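Mevalonate diphosphate decarboxylase (Legionella pneumophila, PDB 3LTO) probably decarboxylates mevalonate diphosphate in an ATP-dependent step of isoprenoid and lipid biosynthesis. Local coordinates at residues Ser30-Thr35 / Ala156-Trp161; Pro49-Ile54 / Gly88-Phe93; Ile183-Lys188 / Ala284-His289. One frame throughout, in Å; residues are numbered along the deposited sequence.

Contact 1: Ser30-Thr35 / Ala156-Trp161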
loop_
_atom_site.group_PDB
_atom_site.type_symbol
_atom_site.label_atom_id
_atom_site.label_comp_id
_atom_site.label_asym_id
_atom_site.label_seq_id
_atom_site.Cartn_x
_atom_site.Cartn_y
_atom_site.Cartn_z
ATOM N N SER A 30 -0.160 8.281 7.569
ATOM C CA SER A 30 0.952 7.427 7.914
ATOM C C SER A 30 1.197 7.508 9.412
ATOM O O SER A 30 0.658 8.385 10.104
ATOM C CB SER A 30 2.207 7.873 7.167
ATOM O OG SER A 30 2.025 7.771 5.769
ATOM N N SER A 31 2.013 6.582 9.902
ATOM C CA SER A 31 2.378 6.541 11.308
ATOM C C SER A 31 3.840 6.122 11.432
ATOM O O SER A 31 4.352 5.365 10.603
ATOM C CB SER A 31 1.461 5.579 12.076
ATOM O OG SER A 31 1.497 4.260 11.543
ATOM N N LEU A 32 4.511 6.641 12.456
ATOM C CA LEU A 32 5.920 6.352 12.717
ATOM C C LEU A 32 6.108 5.964 14.185
ATOM O O LEU A 32 5.691 6.703 15.085
ATOM C CB LEU A 32 6.775 7.586 12.414
ATOM C CG LEU A 32 8.259 7.476 12.756
ATOM C CD1 LEU A 32 8.983 6.730 11.658
ATOM C CD2 LEU A 32 8.845 8.854 12.909
ATOM N N SER A 33 6.748 4.824 14.433
ATOM C CA SER A 33 6.946 4.384 15.804
ATOM C C SER A 33 8.335 3.827 16.084
ATOM O O SER A 33 9.063 3.438 15.170
ATOM C CB SER A 33 5.897 3.328 16.166
ATOM O OG SER A 33 6.024 2.190 15.329
ATOM N N TYR A 34 8.689 3.805 17.365
ATOM C CA TYR A 34 9.969 3.274 17.803
ATOM C C TYR A 34 9.680 1.873 18.331
ATOM O O TYR A 34 8.724 1.681 19.081
ATOM C CB TYR A 34 10.550 4.122 18.930
ATOM C CG TYR A 34 11.922 3.655 19.375
ATOM C CD1 TYR A 34 12.993 3.637 18.484
ATOM C CD2 TYR A 34 12.143 3.209 20.677
ATOM C CE1 TYR A 34 14.248 3.182 18.874
ATOM C CE2 TYR A 34 13.398 2.750 21.076
ATOM C CZ TYR A 34 14.443 2.740 20.168
ATOM O OH TYR A 34 15.683 2.278 20.548
ATOM N N THR A 35 10.492 0.897 17.945
ATOM C CA THR A 35 10.265 -0.464 18.407
ATOM C C THR A 35 10.930 -0.667 19.770
ATOM O O THR A 35 12.141 -0.546 19.904
ATOM C CB THR A 35 10.794 -1.489 17.369
ATOM O OG1 THR A 35 10.225 -1.199 16.082
ATOM C CG2 THR A 35 10.392 -2.907 17.759
ATOM N N ALA A 156 12.236 -2.873 13.067
ATOM C CA ALA A 156 13.015 -2.185 14.090
ATOM C C ALA A 156 14.290 -1.624 13.459
ATOM O O ALA A 156 14.749 -2.128 12.431
ATOM C CB ALA A 156 13.368 -3.157 15.207
ATOM N N PRO A 157 14.877 -0.573 14.063
ATOM C CA PRO A 157 14.394 0.085 15.280
ATOM C C PRO A 157 13.260 1.090 15.055
ATOM O O PRO A 157 12.604 1.508 16.004
ATOM C CB PRO A 157 15.659 0.734 15.839
ATOM C CG PRO A 157 16.375 1.139 14.593
ATOM C CD PRO A 157 16.234 -0.101 13.729
ATOM N N TRP A 158 13.034 1.481 13.806
ATOM C CA TRP A 158 11.951 2.414 13.488
ATOM C C TRP A 158 11.065 1.835 12.396
ATOM O O TRP A 158 11.550 1.185 11.473
ATOM C CB TRP A 158 12.495 3.762 13.006
ATOM C CG TRP A 158 13.284 4.502 14.022
ATOM C CD1 TRP A 158 14.633 4.439 14.220
ATOM C CD2 TRP A 158 12.770 5.393 15.022
ATOM N NE1 TRP A 158 14.991 5.237 15.287
ATOM C CE2 TRP A 158 13.867 5.830 15.796
ATOM C CE3 TRP A 158 11.488 5.860 15.339
ATOM C CZ2 TRP A 158 13.720 6.713 16.872
ATOM C CZ3 TRP A 158 11.342 6.736 16.409
ATOM C CH2 TRP A 158 12.453 7.154 17.162
ATOM N N ALA A 159 9.762 2.082 12.495
ATOM C CA ALA A 159 8.820 1.579 11.502
ATOM C C ALA A 159 7.950 2.688 10.941
ATOM O O ALA A 159 7.388 3.481 11.687
ATOM C CB ALA A 159 7.939 0.499 12.113
ATOM N N LEU A 160 7.845 2.740 9.619
ATOM C CA LEU A 160 7.015 3.737 8.969
ATOM C C LEU A 160 5.929 3.003 8.211
ATOM O O LEU A 160 6.209 2.137 7.387
ATOM C CB LEU A 160 7.829 4.595 8.001
ATOM C CG LEU A 160 7.008 5.632 7.220
ATOM C CD1 LEU A 160 6.450 6.666 8.178
ATOM C CD2 LEU A 160 7.876 6.303 6.164
ATOM N N TRP A 161 4.684 3.350 8.514
ATOM C CA TRP A 161 3.522 2.737 7.891
ATOM C C TRP A 161 2.830 3.794 7.034
ATOM O O TRP A 161 2.380 4.824 7.538
ATOM C CB TRP A 161 2.594 2.206 8.996
ATOM C CG TRP A 161 1.282 1.609 8.558
ATOM C CD1 TRP A 161 0.935 1.202 7.306
ATOM C CD2 TRP A 161 0.154 1.335 9.395
ATOM N NE1 TRP A 161 -0.345 0.691 7.305
ATOM C CE2 TRP A 161 -0.847 0.759 8.578
ATOM C CE3 TRP A 161 -0.112 1.520 10.761
ATOM C CZ2 TRP A 161 -2.097 0.367 9.079
ATOM C CZ3 TRP A 161 -1.352 1.135 11.263
ATOM C CH2 TRP A 161 -2.330 0.562 10.421
#
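Strand 31-47 takes strand 158-162 as an antiparallel neighbour in the mixed sheet of the N-terminal domain, and Ser31 faces Trp161 at one end of the pairing. The two short segments run at 165° with their axes 4.9 Å apart. Ser31 with Trp161 and Ser33 with Ala159 are the hydrogen-bonded pairs, each closed by two backbone bonds; Thr35 N to Pro157 O, 2.9 Å, carries the ladder one step further, to a proline that follows a cis peptide bond.

Tyr34 and Trp158 form the non-hydrogen-bonded pair with the aromatic contact. The Tyr34 edge is turned to the face of the indole, with planes at 55°, and CD1 lies over that face, displaced toward the rim, nearest Trp158 CZ2 at 3.5 Å. Tyr34 CB adds a CH-pi contact, 4.1 Å from the centroid of the six-membered ring of Trp158. The polar ends of the pair are bonded to Tyr173 O, from Trp158 NE1, and to Leu176 N, at Tyr34 OH.

This is the sheet of the GHMP-kinase-type fold, and helix 208-224 covers its Leu32 side: Leu32 touches Leu219 and Phe223, and Phe223 meets Trp158 edge-to-face. On the other side of the sheet Ser31 OG sits 3.3 Å from Trp161 CE3, oblique to the ring, and is hydrogen-bonded to Arg152 NE; a bound sulfate, probably from the crystallisation liquor, lies about 4 Å from the Ser31 side chain. Just ahead of the strand, Ser30 OG is hydrogen-bonded to Thr162 OG1 and also to Gly310 O of the second subunit.

Contact 2: Pro49-Ile54 / Gly88-Phe93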
loop_
_atom_site.group_PDB
_atom_site.type_symbol
_atom_site.label_atom_id
_atom_site.label_comp_id
_atom_site.label_asym_id
_atom_site.label_seq_id
_atom_site.Cartn_x
_atom_site.Cartn_y
_atom_site.Cartn_z
ATOM N N PRO A 49 -8.135 -30.910 20.640
ATOM C CA PRO A 49 -8.861 -31.940 19.884
ATOM C C PRO A 49 -10.061 -31.385 19.119
ATOM O O PRO A 49 -10.421 -31.893 18.054
ATOM C CB PRO A 49 -9.296 -32.930 20.967
ATOM C CG PRO A 49 -8.286 -32.719 22.068
ATOM C CD PRO A 49 -8.141 -31.220 22.080
ATOM N N THR A 50 -10.677 -30.346 19.678
ATOM C CA THR A 50 -11.847 -29.710 19.077
ATOM C C THR A 50 -11.490 -28.808 17.903
ATOM O O THR A 50 -10.343 -28.755 17.468
ATOM C CB THR A 50 -12.598 -28.851 20.110
ATOM O OG1 THR A 50 -13.746 -28.250 19.488
ATOM C CG2 THR A 50 -11.693 -27.747 20.640
ATOM N N LYS A 51 -12.493 -28.094 17.402
ATOM C CA LYS A 51 -12.319 -27.175 16.285
ATOM C C LYS A 51 -12.289 -25.731 16.769
ATOM O O LYS A 51 -11.934 -24.825 16.020
ATOM C CB LYS A 51 -13.466 -27.332 15.280
ATOM C CG LYS A 51 -13.290 -28.456 14.256
ATOM C CD LYS A 51 -13.333 -29.823 14.902
ATOM C CE LYS A 51 -13.285 -30.936 13.862
ATOM N NZ LYS A 51 -13.313 -32.278 14.518
ATOM N N LYS A 52 -12.659 -25.519 18.026
ATOM C CA LYS A 52 -12.699 -24.176 18.580
ATOM C C LYS A 52 -11.513 -23.795 19.460
ATOM O O LYS A 52 -11.044 -24.578 20.282
ATOM C CB LYS A 52 -14.003 -23.988 19.354
ATOM C CG LYS A 52 -15.246 -24.068 18.477
ATOM C CD LYS A 52 -15.278 -22.937 17.462
ATOM C CE LYS A 52 -16.609 -22.896 16.728
ATOM N NZ LYS A 52 -16.672 -21.767 15.762
ATOM N N ASP A 53 -11.037 -22.571 19.275
ATOM C CA ASP A 53 -9.912 -22.061 20.041
ATOM C C ASP A 53 -10.338 -21.627 21.437
ATOM O O ASP A 53 -11.504 -21.315 21.682
ATOM C CB ASP A 53 -9.292 -20.871 19.320
ATOM C CG ASP A 53 -8.993 -21.169 17.867
ATOM O OD1 ASP A 53 -8.388 -22.226 17.594
ATOM O OD2 ASP A 53 -9.358 -20.344 17.004
ATOM N N ILE A 54 -9.379 -21.617 22.356
ATOM C CA ILE A 54 -9.634 -21.180 23.720
ATOM C C ILE A 54 -8.507 -20.237 24.090
ATOM O O ILE A 54 -7.340 -20.528 23.821
ATOM C CB ILE A 54 -9.642 -22.358 24.713
ATOM C CG1 ILE A 54 -10.820 -23.291 24.414
ATOM C CG2 ILE A 54 -9.710 -21.837 26.129
ATOM C CD1 ILE A 54 -10.896 -24.477 25.349
ATOM N N GLY A 88 -5.861 -22.367 5.469
ATOM C CA GLY A 88 -6.802 -23.431 5.147
ATOM C C GLY A 88 -6.774 -24.564 6.160
ATOM O O GLY A 88 -6.977 -25.726 5.816
ATOM N N TYR A 89 -6.526 -24.223 7.421
ATOM C CA TYR A 89 -6.463 -25.212 8.485
ATOM C C TYR A 89 -7.766 -25.282 9.266
ATOM O O TYR A 89 -8.447 -24.273 9.449
ATOM C CB TYR A 89 -5.337 -24.863 9.454
ATOM C CG TYR A 89 -5.174 -25.836 10.597
ATOM C CD1 TYR A 89 -4.447 -27.014 10.433
ATOM C CD2 TYR A 89 -5.708 -25.562 11.856
ATOM C CE1 TYR A 89 -4.242 -27.889 11.486
ATOM C CE2 TYR A 89 -5.510 -26.445 12.935
ATOM C CZ TYR A 89 -4.772 -27.604 12.735
ATOM O OH TYR A 89 -4.539 -28.472 13.780
ATOM N N VAL A 90 -8.100 -26.479 9.736
ATOM C CA VAL A 90 -9.306 -26.678 10.525
ATOM C C VAL A 90 -8.896 -27.368 11.819
ATOM O O VAL A 90 -8.362 -28.474 11.792
ATOM C CB VAL A 90 -10.336 -27.564 9.791
ATOM C CG1 VAL A 90 -11.588 -27.743 10.669
ATOM C CG2 VAL A 90 -10.717 -26.929 8.450
ATOM N N GLY A 91 -9.138 -26.711 12.947
ATOM C CA GLY A 91 -8.774 -27.285 14.233
ATOM C C GLY A 91 -8.614 -26.175 15.250
ATOM O O GLY A 91 -8.264 -25.047 14.888
ATOM N N GLY A 92 -8.867 -26.478 16.520
ATOM C CA GLY A 92 -8.756 -25.464 17.555
ATOM C C GLY A 92 -7.410 -25.449 18.252
ATOM O O GLY A 92 -6.654 -26.416 18.184
ATOM N N PHE A 93 -7.118 -24.347 18.933
ATOM C CA PHE A 93 -5.861 -24.187 19.653
ATOM C C PHE A 93 -6.108 -23.573 21.023
ATOM O O PHE A 93 -7.050 -22.791 21.199
ATOM C CB PHE A 93 -4.923 -23.242 18.892
ATOM C CG PHE A 93 -4.300 -23.843 17.667
ATOM C CD1 PHE A 93 -3.133 -24.600 17.764
ATOM C CD2 PHE A 93 -4.878 -23.652 16.412
ATOM C CE1 PHE A 93 -2.545 -25.162 16.624
ATOM C CE2 PHE A 93 -4.302 -24.209 15.267
ATOM C CZ PHE A 93 -3.130 -24.966 15.373
#
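Backbone approach is closest at Lys51 and Gly91, CA to CA 4.1 Å, and two main-chain bonds join the loops: Gly92 N to Thr50 O, and Ile54 N to Phe93 O at 2.9 Å. Gly92 CA packs close to the other loop, 3.3 Å from Asp53 OD1, and the space on the side where a CB would point is taken by Lys52 O. Within the 49-54 loop, Thr50 OG1 accepts from Lys52 N at 3.3 Å, an ST turn.

Asp53 carries the polar side-chain contact. Its CG is anti to the carbonyl carbon (chi1 -51°), and OD1 takes the N-H of Phe93 at 2.8 Å through its anti lone pair, on a bent path of 134°. The same OD1 forms a salt bridge with Lys84 NZ, which also bonds Gly91 O, so one lysine of helix 71-87 ties into both loops. OD1 also lies at the edge of the Phe93 ring, near its plane, while the ring itself packs on Leu80 and Leu128. Farther out, Lys51 CG meets Val90 CG1 at 4.0 Å.

Gly88, with positive phi and two bonds back into the last turn, ends helix 71-87 in a Schellman motif; a few residues on, strand 93-99 begins at Phe93, and Ile54 begins the short parallel strand paired with it in the N-terminal sheet.

Contact 3: Ile183-Lys188 / Ala284-His289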
loop_
_atom_site.group_PDB
_atom_site.type_symbol
_atom_site.label_atom_id
_atom_site.label_comp_id
_atom_site.label_asym_id
_atom_site.label_seq_id
_atom_site.Cartn_x
_atom_site.Cartn_y
_atom_site.Cartn_z
ATOM N N ILE A 183 0.704 6.839 35.463
ATOM C CA ILE A 183 -0.307 7.627 36.143
ATOM C C ILE A 183 -1.539 6.736 36.260
ATOM O O ILE A 183 -2.144 6.365 35.255
ATOM C CB ILE A 183 -0.625 8.909 35.353
ATOM C CG1 ILE A 183 0.600 9.828 35.367
ATOM C CG2 ILE A 183 -1.830 9.604 35.950
ATOM C CD1 ILE A 183 0.428 11.108 34.591
ATOM N N SER A 184 -1.886 6.374 37.493
ATOM C CA SER A 184 -3.023 5.497 37.763
ATOM C C SER A 184 -4.317 5.876 37.045
ATOM O O SER A 184 -4.686 7.048 36.965
ATOM C CB SER A 184 -3.267 5.424 39.270
ATOM O OG SER A 184 -2.108 4.945 39.937
ATOM N N SER A 185 -5.005 4.865 36.523
ATOM C CA SER A 185 -6.252 5.087 35.800
ATOM C C SER A 185 -7.410 5.481 36.705
ATOM O O SER A 185 -7.430 5.167 37.898
ATOM C CB SER A 185 -6.656 3.828 35.019
ATOM O OG SER A 185 -5.782 3.581 33.935
ATOM N N GLN A 186 -8.375 6.175 36.118
ATOM C CA GLN A 186 -9.573 6.587 36.830
ATOM C C GLN A 186 -10.602 5.498 36.551
ATOM O O GLN A 186 -10.552 4.833 35.512
ATOM C CB GLN A 186 -10.077 7.921 36.284
ATOM C CG GLN A 186 -9.057 9.035 36.352
ATOM C CD GLN A 186 -9.285 10.091 35.288
ATOM O OE1 GLN A 186 -10.315 10.771 35.275
ATOM N NE2 GLN A 186 -8.322 10.228 34.378
ATOM N N GLU A 187 -11.526 5.302 37.478
ATOM C CA GLU A 187 -12.569 4.301 37.300
ATOM C C GLU A 187 -13.324 4.627 36.007
ATOM O O GLU A 187 -13.377 5.783 35.589
ATOM C CB GLU A 187 -13.511 4.349 38.504
ATOM C CG GLU A 187 -14.569 3.263 38.559
ATOM C CD GLU A 187 -15.192 3.151 39.945
ATOM O OE1 GLU A 187 -15.601 4.198 40.502
ATOM O OE2 GLU A 187 -15.271 2.021 40.479
ATOM N N LYS A 188 -13.887 3.612 35.360
ATOM C CA LYS A 188 -14.638 3.834 34.126
ATOM C C LYS A 188 -13.775 4.433 33.004
ATOM O O LYS A 188 -14.245 5.261 32.222
ATOM C CB LYS A 188 -15.837 4.749 34.424
ATOM C CG LYS A 188 -16.670 5.177 33.216
ATOM C CD LYS A 188 -17.321 4.001 32.501
ATOM C CE LYS A 188 -18.190 4.489 31.345
ATOM N NZ LYS A 188 -17.417 5.324 30.373
ATOM N N ALA A 284 -3.642 6.657 23.751
ATOM C CA ALA A 284 -4.981 6.830 24.301
ATOM C C ALA A 284 -4.946 6.178 25.674
ATOM O O ALA A 284 -5.529 5.112 25.883
ATOM C CB ALA A 284 -6.031 6.147 23.402
ATOM N N GLY A 285 -4.236 6.821 26.601
ATOM C CA GLY A 285 -4.110 6.291 27.944
ATOM C C GLY A 285 -3.514 7.337 28.864
ATOM O O GLY A 285 -3.099 8.386 28.388
ATOM N N PRO A 286 -3.437 7.074 30.182
ATOM C CA PRO A 286 -2.892 7.997 31.187
ATOM C C PRO A 286 -1.368 8.107 31.316
ATOM O O PRO A 286 -0.860 9.146 31.738
ATOM C CB PRO A 286 -3.512 7.482 32.477
ATOM C CG PRO A 286 -3.460 5.993 32.258
ATOM C CD PRO A 286 -3.990 5.871 30.832
ATOM N N ASN A 287 -0.644 7.046 30.972
ATOM C CA ASN A 287 0.813 7.054 31.097
ATOM C C ASN A 287 1.514 8.067 30.194
ATOM O O ASN A 287 1.012 8.424 29.133
ATOM C CB ASN A 287 1.390 5.657 30.811
ATOM C CG ASN A 287 0.937 4.606 31.821
ATOM O OD1 ASN A 287 0.565 4.923 32.955
ATOM N ND2 ASN A 287 0.991 3.342 31.414
ATOM N N VAL A 288 2.683 8.523 30.623
ATOM C CA VAL A 288 3.461 9.469 29.839
ATOM C C VAL A 288 4.790 8.810 29.498
ATOM O O VAL A 288 5.501 8.341 30.386
ATOM C CB VAL A 288 3.720 10.781 30.618
ATOM C CG1 VAL A 288 4.654 11.679 29.822
ATOM C CG2 VAL A 288 2.398 11.505 30.875
ATOM N N HIS A 289 5.114 8.777 28.209
ATOM C CA HIS A 289 6.346 8.159 27.744
ATOM C C HIS A 289 7.484 9.132 27.500
ATOM O O HIS A 289 7.322 10.188 26.881
ATOM C CB HIS A 289 6.093 7.367 26.458
ATOM C CG HIS A 289 5.123 6.240 26.628
ATOM N ND1 HIS A 289 5.513 4.918 26.641
ATOM C CD2 HIS A 289 3.789 6.242 26.851
ATOM C CE1 HIS A 289 4.459 4.154 26.869
ATOM N NE2 HIS A 289 3.401 4.933 27.000
HETATM O O HOH W 1 -1.521 3.539 34.249
#
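Ile183 and Pro286 meet in a loop-to-loop contact at the end of the antiparallel sheet of the C-terminal, GHMP_C-type domain, where strand 177-182 has just finished and strand 288-292 is about to begin. These two strands are neighbours in the sheet, and Val288 is already backbone-bonded to Ile181. Beyond that pair a side chain takes over: Asn287 OD1 accepts from Ile183 N at 3.2 Å, with the donor in the plane of the amide carbonyl and an angle of 144° at the hydrogen. The other end of this amide, ND2, bonds Ser105 O, which holds the group from both ends and ties the loop leading into strand 288-292 to Ser105 of the N-terminal domain.

Pro286 presents its ring to the other loop. CB and CG both lie 3.3 Å from Ile183 O, and CG is also 3.7 Å from Ser185 OG, whose hydroxyl is bonded to Glu189 OE2. The Ile183 side chain touches Asn259 and Thr260 of helix 258-274; its CD1 reaches Val288 CG2 at 4.2 Å. A water lies within hydrogen-bonding distance of both segments, 2.8 Å from Asn287 OD1 and 3.1 Å from Ile183 O.

Contacts 1 and 2 both belong to the N-terminal domain and are linked by strand 31-47: contact 1 pairs its beginning with strand 158-162, while contact 2 joins the loop that follows its end to the start of strand 93-99. Residues 49-93 thus fall within the chain span between the two segments of contact 1, yet the two contacts are about 34 Å apart between centres. Contact 3 comes later, in the C-terminal domain, its centre about 23 Å from that of contact 1 and about 37 Å from that of contact 2. Nearest atoms of contacts 1 and 3 are about 9 Å apart. Their centres lie about 10 and 14 Å from the chain's centre, on opposite sides of it, and that of contact 2 about 29 Å, far out in the N-terminal domain.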